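Local coordinates for 2-aminomuconate 6-semialdehyde dehydrogenase (Burkholderia cenocepacia, PDB 4U3W), which probably oxidises 2-aminomuconate 6-semialdehyde to 2-aminomuconate with NAD+ as the electron acceptor, as a member of the aldehyde dehydrogenase family, at residues 23-28 / 32-37; 173-178 / 199-204; 312-315 / 321-324; 417-420 / 424-427. All coordinates share one frame; numbering follows the deposited sequence.

Along the chain the four contacts follow one another without overlap. Contacts 1 and 2 have centres about 17 Å apart and touch where L24 packs on P202 and S203. Contact 1 is a small hairpin bordering helix 203-214, whose beginning takes part in contact 2. Contacts 3 and 4 lie across the chain's centre from contact 1, about 51 and 53 Å from it between centres. Their own centres are about 12 Å apart, on neighbouring parallel strands, 309-315 and 413-419, of one seven-stranded sheet, where A417 probably hydrogen-bonds with V312 and V314. Consistent with the aldehyde dehydrogenase fold, the first pair belongs to the region of the cofactor-binding domain and the second to the catalytic domain.

Contact 1 of 4, residues 23-28 / 32-37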
loop_
_atom_site.group_PDB
_atom_site.type_symbol
_atom_site.label_atom_id
_atom_site.label_comp_id
_atom_site.label_asym_id
_atom_site.label_seq_id
_atom_site.Cartn_x
_atom_site.Cartn_y
_atom_site.Cartn_z
ATOM N N LEU A 23 20.993 -26.782 35.855
ATOM C CA LEU A 23 20.909 -27.548 34.618
ATOM C C LEU A 23 19.915 -26.823 33.738
ATOM O O LEU A 23 18.775 -26.608 34.157
ATOM C CB LEU A 23 20.451 -29.005 34.871
ATOM C CG LEU A 23 20.290 -29.938 33.658
ATOM C CD1 LEU A 23 21.679 -30.192 33.076
ATOM C CD2 LEU A 23 19.602 -31.331 34.030
ATOM N N LEU A 24 20.362 -26.458 32.537
ATOM C CA LEU A 24 19.523 -25.799 31.542
ATOM C C LEU A 24 18.944 -26.861 30.613
ATOM O O LEU A 24 19.680 -27.545 29.867
ATOM C CB LEU A 24 20.306 -24.747 30.749
ATOM C CG LEU A 24 20.940 -23.611 31.592
ATOM C CD1 LEU A 24 21.603 -22.559 30.695
ATOM C CD2 LEU A 24 19.899 -22.917 32.450
ATOM N N ARG A 25 17.630 -26.985 30.694
ATOM C CA ARG A 25 16.865 -27.999 29.975
ATOM C C ARG A 25 16.211 -27.444 28.702
ATOM O O ARG A 25 16.055 -26.202 28.546
ATOM C CB ARG A 25 15.796 -28.583 30.921
ATOM C CG ARG A 25 16.366 -29.380 32.139
ATOM C CD ARG A 25 15.206 -29.795 33.073
ATOM N NE ARG A 25 15.673 -30.518 34.263
ATOM C CZ ARG A 25 16.122 -29.928 35.365
ATOM N NH1 ARG A 25 16.144 -28.585 35.437
ATOM N NH2 ARG A 25 16.516 -30.678 36.410
ATOM N N HIS A 26 15.900 -28.358 27.774
ATOM C CA HIS A 26 15.082 -28.080 26.617
ATOM C C HIS A 26 13.661 -27.787 27.086
ATOM O O HIS A 26 13.278 -28.164 28.199
ATOM C CB HIS A 26 15.054 -29.272 25.615
ATOM C CG HIS A 26 16.397 -29.889 25.408
ATOM N ND1 HIS A 26 17.426 -29.236 24.768
ATOM C CD2 HIS A 26 16.886 -31.104 25.811
ATOM C CE1 HIS A 26 18.515 -30.009 24.805
ATOM N NE2 HIS A 26 18.198 -31.162 25.398
ATOM N N TYR A 27 12.873 -27.160 26.225
ATOM C CA TYR A 27 11.450 -26.950 26.524
ATOM C C TYR A 27 10.670 -27.491 25.354
ATOM O O TYR A 27 10.712 -26.926 24.264
ATOM C CB TYR A 27 11.121 -25.469 26.770
ATOM C CG TYR A 27 9.654 -25.236 27.152
ATOM C CD1 TYR A 27 9.197 -25.549 28.427
ATOM C CD2 TYR A 27 8.747 -24.679 26.250
ATOM C CE1 TYR A 27 7.836 -25.341 28.799
ATOM C CE2 TYR A 27 7.332 -24.480 26.602
ATOM C CZ TYR A 27 6.922 -24.821 27.894
ATOM O OH TYR A 27 5.627 -24.645 28.320
ATOM N N ILE A 28 9.997 -28.634 25.549
ATOM C CA ILE A 28 9.354 -29.292 24.414
ATOM C C ILE A 28 7.927 -29.722 24.744
ATOM O O ILE A 28 7.704 -30.397 25.757
ATOM C CB ILE A 28 10.218 -30.516 23.967
ATOM C CG1 ILE A 28 11.623 -30.051 23.504
ATOM C CG2 ILE A 28 9.528 -31.339 22.898
ATOM C CD1 ILE A 28 12.591 -31.274 23.191
ATOM N N PHE A 32 9.734 -28.721 30.500
ATOM C CA PHE A 32 11.175 -28.808 30.491
ATOM C C PHE A 32 11.591 -30.260 30.577
ATOM O O PHE A 32 10.964 -31.050 31.316
ATOM C CB PHE A 32 11.764 -27.999 31.635
ATOM C CG PHE A 32 11.624 -26.481 31.412
ATOM C CD1 PHE A 32 12.560 -25.792 30.650
ATOM C CD2 PHE A 32 10.518 -25.799 31.918
ATOM C CE1 PHE A 32 12.417 -24.370 30.405
ATOM C CE2 PHE A 32 10.368 -24.430 31.690
ATOM C CZ PHE A 32 11.318 -23.704 30.947
ATOM N N VAL A 33 12.605 -30.615 29.779
ATOM C CA VAL A 33 13.064 -32.011 29.656
ATOM C C VAL A 33 14.577 -31.961 29.482
ATOM O O VAL A 33 15.072 -31.108 28.743
ATOM C CB VAL A 33 12.382 -32.795 28.469
ATOM C CG1 VAL A 33 10.865 -32.894 28.666
ATOM C CG2 VAL A 33 12.676 -32.162 27.099
ATOM N N ALA A 34 15.305 -32.823 30.194
ATOM C CA ALA A 34 16.751 -32.952 30.005
ATOM C C ALA A 34 17.054 -33.813 28.790
ATOM O O ALA A 34 16.160 -34.133 28.021
ATOM C CB ALA A 34 17.430 -33.558 31.293
ATOM N N SER A 35 18.328 -34.095 28.534
ATOM C CA SER A 35 18.647 -35.152 27.551
ATOM C C SER A 35 19.840 -35.935 28.103
ATOM O O SER A 35 20.242 -35.693 29.230
ATOM C CB SER A 35 18.907 -34.557 26.163
ATOM O OG SER A 35 19.929 -33.562 26.215
ATOM N N GLY A 36 20.383 -36.886 27.342
ATOM C CA GLY A 36 21.329 -37.861 27.870
ATOM C C GLY A 36 22.773 -37.412 27.895
ATOM O O GLY A 36 23.604 -38.183 28.293
ATOM N N THR A 37 23.088 -36.193 27.438
ATOM C CA THR A 37 24.465 -35.672 27.651
ATOM C C THR A 37 24.337 -34.149 27.906
ATOM O O THR A 37 23.280 -33.528 27.561
ATOM C CB THR A 37 25.430 -35.868 26.430
ATOM O OG1 THR A 37 24.973 -35.025 25.359
ATOM C CG2 THR A 37 25.477 -37.315 25.938
#
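H26 and V33 form an antiparallel hydrogen-bonded pair, V33 N donating to H26 O at 3.0 Å while the return bond from H26 N to V33 O is weak, and Y27 and F32 follow as a non-hydrogen-bonded pair. The same H26 O also receives the CA-H of F32, with 3.2 Å between F32 CA and that oxygen.

Beyond this ladder the side chains of the paired residues divide between two faces. On the Y27 and F32 face, the edge of the tyrosine ring is directed at the face of the phenylalanine in an edge-to-face pair, planes at 56° and centroids 4.8 Å apart. Y27 CD1 stands over the centre of the F32 ring, 3.6 Å from F32 CE2. Y27 OH is hydrogen-bonded to H213 ND1, and F32 also packs on A209 and E210 of helix 203-214.

The H26 and V33 face is partly polar. With CG beside the backbone N (chi1 -43°), the imidazole lies along the second segment, and its NE2 shares an almost straight hydrogen bond of 3.1 Å with S35 OG, near the ring plane. H26 ND1 accepts the backbone N-H of H226, so hydrogen bonds hold both ring nitrogens. V33 CG2 touches H26 CB and, at 4.0 Å, I28 CD1.

Apart from these two faces, R25 CB lies 3.4 Å from V33 O, and L23 CD2 reaches A34 CB.

Together these interactions make a beta hairpin at the edge of a four-stranded mixed sheet, with strand 31-33 outermost within the chain and the aromatic pair packed on helix 203-214.

Contact 2 of 4, residues 173-178 / 199-204; sequences NLPLLL and EETPSS
Similar first torsions in T201 (chi1 59°) and S204 (chi1 70°) set each hydroxyl between its own backbone N and carbonyl carbon, where T201 meets P175 and S204 meets L176. In T201 this setting places CG2 beside the backbone N, and CB, OG1 and CG2 all lie within van der Waals range of P175.

The proline crosses the threonine at about a right angle. Its CG comes 3.5 Å from T201 CB and 3.6 Å from T201 OG1, and its CB is equally near that oxygen. This is van der Waals packing of ring methylenes against the threonine.

Next to it, S204 OG approaches L176 CB to 3.5 Å. The leucine CG is trans to its backbone N (chi1 -175°), which brings L176 CD1 within 3.9 Å of S204 OG. Both polar groups at this junction are served by E106 of helix 99-110: OE1 accepts from S204 OG, and OE2 from L176 N. One carboxylate thus ties the first turns of two helices together within a buried setting.

The neighbouring E200 belongs to a magnesium site that also includes L42. The contact joins the starts of helices 175-188 and 203-214, the helices before and after strand 192-196 in the alpha/beta cofactor-binding domain expected for an aldehyde dehydrogenase.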
loop_
_atom_site.group_PDB
_atom_site.type_symbol
_atom_site.label_atom_id
_atom_site.label_comp_id
_atom_site.label_asym_id
_atom_site.label_seq_id
_atom_site.Cartn_x
_atom_site.Cartn_y
_atom_site.Cartn_z
ATOM N N ASN A 173 25.806 -13.186 19.765
ATOM C CA ASN A 173 26.251 -11.796 20.031
ATOM C C ASN A 173 25.173 -10.917 20.677
ATOM O O ASN A 173 25.450 -10.142 21.613
ATOM C CB ASN A 173 26.804 -11.111 18.772
ATOM C CG ASN A 173 25.759 -10.922 17.671
ATOM O OD1 ASN A 173 25.060 -11.854 17.315
ATOM N ND2 ASN A 173 25.637 -9.710 17.156
ATOM N N LEU A 174 23.944 -11.023 20.258
ATOM C CA LEU A 174 22.967 -10.207 20.990
ATOM C C LEU A 174 21.852 -11.161 21.301
ATOM O O LEU A 174 20.848 -11.159 20.608
ATOM C CB LEU A 174 22.466 -9.037 20.159
ATOM C CG LEU A 174 23.426 -7.926 19.755
ATOM C CD1 LEU A 174 22.781 -7.040 18.709
ATOM C CD2 LEU A 174 23.874 -7.086 20.965
ATOM N N PRO A 175 22.071 -12.048 22.283
ATOM C CA PRO A 175 21.284 -13.299 22.337
ATOM C C PRO A 175 19.776 -13.083 22.448
ATOM O O PRO A 175 19.029 -13.605 21.619
ATOM C CB PRO A 175 21.811 -13.998 23.603
ATOM C CG PRO A 175 23.187 -13.435 23.817
ATOM C CD PRO A 175 23.114 -11.996 23.319
ATOM N N LEU A 176 19.317 -12.358 23.462
ATOM C CA LEU A 176 17.879 -12.258 23.604
ATOM C C LEU A 176 17.322 -11.428 22.442
ATOM O O LEU A 176 16.279 -11.795 21.880
ATOM C CB LEU A 176 17.484 -11.677 24.964
ATOM C CG LEU A 176 15.955 -11.694 25.119
ATOM C CD1 LEU A 176 15.417 -13.146 25.298
ATOM C CD2 LEU A 176 15.477 -10.810 26.199
ATOM N N LEU A 177 17.992 -10.334 22.066
ATOM C CA LEU A 177 17.462 -9.414 21.054
ATOM C C LEU A 177 17.200 -10.127 19.724
ATOM O O LEU A 177 16.099 -10.008 19.117
ATOM C CB LEU A 177 18.431 -8.218 20.842
ATOM C CG LEU A 177 18.080 -7.012 19.953
ATOM C CD1 LEU A 177 19.014 -5.814 20.218
ATOM C CD2 LEU A 177 18.113 -7.308 18.479
ATOM N N LEU A 178 18.211 -10.844 19.246
ATOM C CA LEU A 178 18.108 -11.485 17.947
ATOM C C LEU A 178 17.234 -12.760 17.980
ATOM O O LEU A 178 16.647 -13.124 16.959
ATOM C CB LEU A 178 19.519 -11.791 17.419
ATOM C CG LEU A 178 20.248 -10.448 17.184
ATOM C CD1 LEU A 178 21.676 -10.682 16.729
ATOM C CD2 LEU A 178 19.477 -9.603 16.162
ATOM N N GLU A 199 25.070 -22.200 21.627
ATOM C CA GLU A 199 25.610 -22.957 22.744
ATOM C C GLU A 199 26.373 -22.019 23.714
ATOM O O GLU A 199 26.477 -22.335 24.882
ATOM C CB GLU A 199 26.534 -24.112 22.268
ATOM C CG GLU A 199 27.762 -23.653 21.454
ATOM C CD GLU A 199 27.493 -23.534 19.940
ATOM O OE1 GLU A 199 26.312 -23.446 19.494
ATOM O OE2 GLU A 199 28.481 -23.506 19.176
ATOM N N GLU A 200 26.882 -20.865 23.252
ATOM C CA GLU A 200 27.564 -19.929 24.144
ATOM C C GLU A 200 26.624 -19.146 25.060
ATOM O O GLU A 200 27.064 -18.620 26.123
ATOM C CB GLU A 200 28.364 -18.879 23.341
ATOM C CG GLU A 200 29.520 -19.443 22.502
ATOM C CD GLU A 200 30.666 -19.975 23.375
ATOM O OE1 GLU A 200 30.735 -19.682 24.598
ATOM O OE2 GLU A 200 31.508 -20.686 22.821
ATOM N N THR A 201 25.377 -18.974 24.592
ATOM C CA THR A 201 24.426 -18.084 25.272
ATOM C C THR A 201 23.037 -18.687 25.412
ATOM O O THR A 201 22.042 -18.236 24.779
ATOM C CB THR A 201 24.353 -16.672 24.523
ATOM O OG1 THR A 201 23.953 -16.864 23.157
ATOM C CG2 THR A 201 25.752 -16.014 24.522
ATOM N N PRO A 202 22.930 -19.705 26.287
ATOM C CA PRO A 202 21.669 -20.417 26.483
ATOM C C PRO A 202 20.692 -19.780 27.494
ATOM O O PRO A 202 19.541 -20.203 27.529
ATOM C CB PRO A 202 22.146 -21.783 27.031
ATOM C CG PRO A 202 23.411 -21.425 27.828
ATOM C CD PRO A 202 24.070 -20.373 26.967
ATOM N N SER A 203 21.164 -18.873 28.354
ATOM C CA SER A 203 20.425 -18.560 29.593
ATOM C C SER A 203 19.173 -17.716 29.390
ATOM O O SER A 203 18.106 -18.058 29.938
ATOM C CB SER A 203 21.336 -17.848 30.616
ATOM O OG SER A 203 22.473 -18.692 30.850
ATOM N N SER A 204 19.282 -16.602 28.650
ATOM C CA SER A 204 18.098 -15.760 28.459
ATOM C C SER A 204 17.025 -16.449 27.601
ATOM O O SER A 204 15.813 -16.255 27.835
ATOM C CB SER A 204 18.477 -14.378 27.876
ATOM O OG SER A 204 18.915 -14.423 26.520
#

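Contact 3 of 4, residues 312-315 / 321-324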
loop_
_atom_site.group_PDB
_atom_site.type_symbol
_atom_site.label_atom_id
_atom_site.label_comp_id
_atom_site.label_asym_id
_atom_site.label_seq_id
_atom_site.Cartn_x
_atom_site.Cartn_y
_atom_site.Cartn_z
ATOM N N VAL A 312 37.006 2.002 7.928
ATOM C CA VAL A 312 36.636 3.429 7.992
ATOM C C VAL A 312 37.390 4.173 6.886
ATOM O O VAL A 312 38.592 3.924 6.697
ATOM C CB VAL A 312 36.980 4.071 9.377
ATOM C CG1 VAL A 312 36.469 5.546 9.443
ATOM C CG2 VAL A 312 36.367 3.234 10.509
ATOM N N TYR A 313 36.689 5.050 6.140
ATOM C CA TYR A 313 37.344 5.896 5.143
ATOM C C TYR A 313 37.097 7.369 5.474
ATOM O O TYR A 313 35.963 7.785 5.588
ATOM C CB TYR A 313 36.856 5.616 3.716
ATOM C CG TYR A 313 37.034 4.141 3.274
ATOM C CD1 TYR A 313 38.255 3.657 2.820
ATOM C CD2 TYR A 313 35.963 3.270 3.316
ATOM C CE1 TYR A 313 38.410 2.296 2.401
ATOM C CE2 TYR A 313 36.094 1.907 2.918
ATOM C CZ TYR A 313 37.325 1.446 2.471
ATOM O OH TYR A 313 37.368 0.145 2.090
ATOM N N VAL A 314 38.172 8.141 5.606
ATOM C CA VAL A 314 38.060 9.541 6.032
ATOM C C VAL A 314 38.714 10.417 4.967
ATOM O O VAL A 314 39.804 10.111 4.488
ATOM C CB VAL A 314 38.722 9.764 7.412
ATOM C CG1 VAL A 314 38.621 11.230 7.871
ATOM C CG2 VAL A 314 38.078 8.821 8.456
ATOM N N GLU A 315 38.024 11.483 4.571
ATOM C CA GLU A 315 38.543 12.342 3.527
ATOM C C GLU A 315 39.875 12.949 3.999
ATOM O O GLU A 315 39.998 13.385 5.156
ATOM C CB GLU A 315 37.529 13.427 3.149
ATOM C CG GLU A 315 37.840 14.088 1.838
ATOM C CD GLU A 315 36.762 15.138 1.463
ATOM O OE1 GLU A 315 35.691 15.186 2.110
ATOM O OE2 GLU A 315 37.038 15.902 0.539
ATOM N N ARG A 321 43.747 14.252 12.089
ATOM C CA ARG A 321 42.976 14.718 13.246
ATOM C C ARG A 321 41.926 13.695 13.674
ATOM O O ARG A 321 41.699 13.500 14.877
ATOM C CB ARG A 321 42.251 16.040 12.931
ATOM C CG ARG A 321 43.145 17.215 12.741
ATOM C CD ARG A 321 42.320 18.532 12.533
ATOM N NE ARG A 321 41.148 18.610 13.414
ATOM C CZ ARG A 321 39.886 18.789 13.016
ATOM N NH1 ARG A 321 39.574 18.928 11.733
ATOM N NH2 ARG A 321 38.921 18.848 13.922
ATOM N N PHE A 322 41.269 13.060 12.698
ATOM C CA PHE A 322 40.254 12.056 13.024
ATOM C C PHE A 322 40.911 10.864 13.724
ATOM O O PHE A 322 40.421 10.374 14.743
ATOM C CB PHE A 322 39.505 11.594 11.769
ATOM C CG PHE A 322 38.319 10.686 12.061
ATOM C CD1 PHE A 322 38.481 9.314 12.193
ATOM C CD2 PHE A 322 37.059 11.229 12.223
ATOM C CE1 PHE A 322 37.360 8.481 12.485
ATOM C CE2 PHE A 322 35.942 10.429 12.520
ATOM C CZ PHE A 322 36.095 9.061 12.627
ATOM N N VAL A 323 42.012 10.376 13.179
ATOM C CA VAL A 323 42.657 9.213 13.798
ATOM C C VAL A 323 43.050 9.548 15.246
ATOM O O VAL A 323 42.768 8.799 16.164
ATOM C CB VAL A 323 43.892 8.755 13.008
ATOM C CG1 VAL A 323 44.545 7.591 13.745
ATOM C CG2 VAL A 323 43.503 8.329 11.602
ATOM N N ALA A 324 43.669 10.711 15.443
ATOM C CA ALA A 324 44.101 11.147 16.769
ATOM C C ALA A 324 42.934 11.265 17.755
ATOM O O ALA A 324 43.057 10.810 18.871
ATOM C CB ALA A 324 44.864 12.512 16.672
#
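V314 and F322 form the close part of this contact. A valine methyl, V314 CG2, stands over one face of the phenyl ring, 4.1 Å from its centroid and 24° off the ring normal, in a CH-pi interaction displaced toward the CD1 side. Its shortest approach is 3.8 Å, to F322 CD1. The second methyl, V314 CG1, rests 4.0 Å from F322 CB, so both branches of the valine are used. A chi1 of -173°, with CG beside the carbonyl carbon, directs the phenylalanine ring from the helix toward the strand.

V312, two residues back on the same side of the strand, touches more lightly: V312 CG1 reaches F322 CE1 at 4.3 Å, obliquely to the ring.

The outward side of helix 319-331 differs in character. A324 is exposed there, and the exposed R321 makes a cation-pi interaction with F287.

This is helix-on-sheet packing in an alpha/beta domain: F322 of helix 319-331 is buried against V312 and V314 of strand 309-315 and V281 of strand 277-281, while F287, V291 and V294 of helix 287-299 pack on the same ring.

Contact 4 of 4, residues 417-420 / 424-427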
loop_
_atom_site.group_PDB
_atom_site.type_symbol
_atom_site.label_atom_id
_atom_site.label_comp_id
_atom_site.label_asym_id
_atom_site.label_seq_id
_atom_site.Cartn_x
_atom_site.Cartn_y
_atom_site.Cartn_z
ATOM N N ALA A 417 41.413 4.537 6.568
ATOM C CA ALA A 417 42.207 4.952 5.392
ATOM C C ALA A 417 41.743 6.302 4.926
ATOM O O ALA A 417 40.589 6.651 5.148
ATOM C CB ALA A 417 42.105 3.954 4.244
ATOM N N PRO A 418 42.651 7.081 4.294
ATOM C CA PRO A 418 42.242 8.346 3.673
ATOM C C PRO A 418 41.609 8.146 2.303
ATOM O O PRO A 418 41.995 7.181 1.632
ATOM C CB PRO A 418 43.562 9.102 3.518
ATOM C CG PRO A 418 44.573 7.983 3.281
ATOM C CD PRO A 418 44.096 6.821 4.134
ATOM N N PHE A 419 40.722 9.054 1.881
ATOM C CA PHE A 419 40.285 9.078 0.490
ATOM C C PHE A 419 40.313 10.519 -0.026
ATOM O O PHE A 419 40.361 11.475 0.768
ATOM C CB PHE A 419 38.888 8.425 0.322
ATOM C CG PHE A 419 37.732 9.225 0.868
ATOM C CD1 PHE A 419 37.358 9.096 2.206
ATOM C CD2 PHE A 419 36.967 10.040 0.042
ATOM C CE1 PHE A 419 36.271 9.789 2.733
ATOM C CE2 PHE A 419 35.871 10.775 0.550
ATOM C CZ PHE A 419 35.515 10.652 1.903
ATOM N N ASP A 420 40.293 10.679 -1.349
ATOM C CA ASP A 420 40.347 12.014 -1.942
ATOM C C ASP A 420 39.076 12.489 -2.615
ATOM O O ASP A 420 38.836 13.684 -2.666
ATOM C CB ASP A 420 41.502 12.072 -2.946
ATOM C CG ASP A 420 42.835 11.869 -2.276
ATOM O OD1 ASP A 420 43.160 12.679 -1.376
ATOM O OD2 ASP A 420 43.503 10.857 -2.598
ATOM N N GLU A 424 35.512 7.833 -5.924
ATOM C CA GLU A 424 36.501 6.913 -5.417
ATOM C C GLU A 424 36.037 6.146 -4.197
ATOM O O GLU A 424 36.119 4.908 -4.157
ATOM C CB GLU A 424 37.784 7.674 -5.072
ATOM C CG GLU A 424 38.826 6.811 -4.362
ATOM C CD GLU A 424 39.769 7.601 -3.456
ATOM O OE1 GLU A 424 39.765 8.830 -3.509
ATOM O OE2 GLU A 424 40.495 6.992 -2.663
ATOM N N VAL A 425 35.551 6.858 -3.182
ATOM C CA VAL A 425 35.218 6.158 -1.936
ATOM C C VAL A 425 33.961 5.280 -2.120
ATOM O O VAL A 425 33.809 4.262 -1.463
ATOM C CB VAL A 425 35.035 7.168 -0.744
ATOM C CG1 VAL A 425 33.668 7.853 -0.767
ATOM C CG2 VAL A 425 35.230 6.469 0.580
ATOM N N VAL A 426 33.053 5.681 -3.004
ATOM C CA VAL A 426 31.899 4.843 -3.306
ATOM C C VAL A 426 32.401 3.474 -3.850
ATOM O O VAL A 426 31.943 2.411 -3.412
ATOM C CB VAL A 426 30.959 5.530 -4.319
ATOM C CG1 VAL A 426 29.969 4.521 -4.896
ATOM C CG2 VAL A 426 30.178 6.719 -3.635
ATOM N N LYS A 427 33.345 3.511 -4.787
ATOM C CA LYS A 427 33.929 2.291 -5.329
ATOM C C LYS A 427 34.612 1.467 -4.259
ATOM O O LYS A 427 34.473 0.224 -4.247
ATOM C CB LYS A 427 34.935 2.587 -6.442
ATOM C CG LYS A 427 34.296 3.132 -7.701
ATOM C CD LYS A 427 35.349 3.395 -8.785
ATOM C CE LYS A 427 34.751 4.138 -9.976
ATOM N NZ LYS A 427 33.695 3.311 -10.619
HETATM O O HOH W 1 42.896 8.240 -2.003
#
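Apolar packing joins F419 to V425. The valine lies over one face of the phenyl ring, with V425 CG2 3.8 Å from the ring centroid and 16° off the normal, a CH-pi contact. V425 CB is closer to the rim, 3.5 Å from F419 CD2, and V425 CG1 reaches toward F419 CE2. F282 makes an edge-to-face pair with F419.

Hydrogen bonding is carried by the carboxylate of E424. Its OE1 accepts the backbone N-H of D420 at 2.9 Å on the syn side, 23° out of the carboxylate plane, and also receives D421 N. The extended glutamate chain (chi1 173°) spans the gap to these amides in the turn just after the strand.

Two carboxylates come near each other here, D420 OD2 and E424 OE1 being 4.3 Å apart. A water donates to D420 OD2 and to E424 OE2, 2.8 Å from each. R316 forms a salt bridge with D420 OD1 and R428 with E424 OE2, which would probably ease the repulsion.

The contact folds the first turns of helix 422-430 back onto the end of strand 413-419, and the helix covers the sheet beside Y313 and F419 in the alpha/beta domain that is probably the catalytic one.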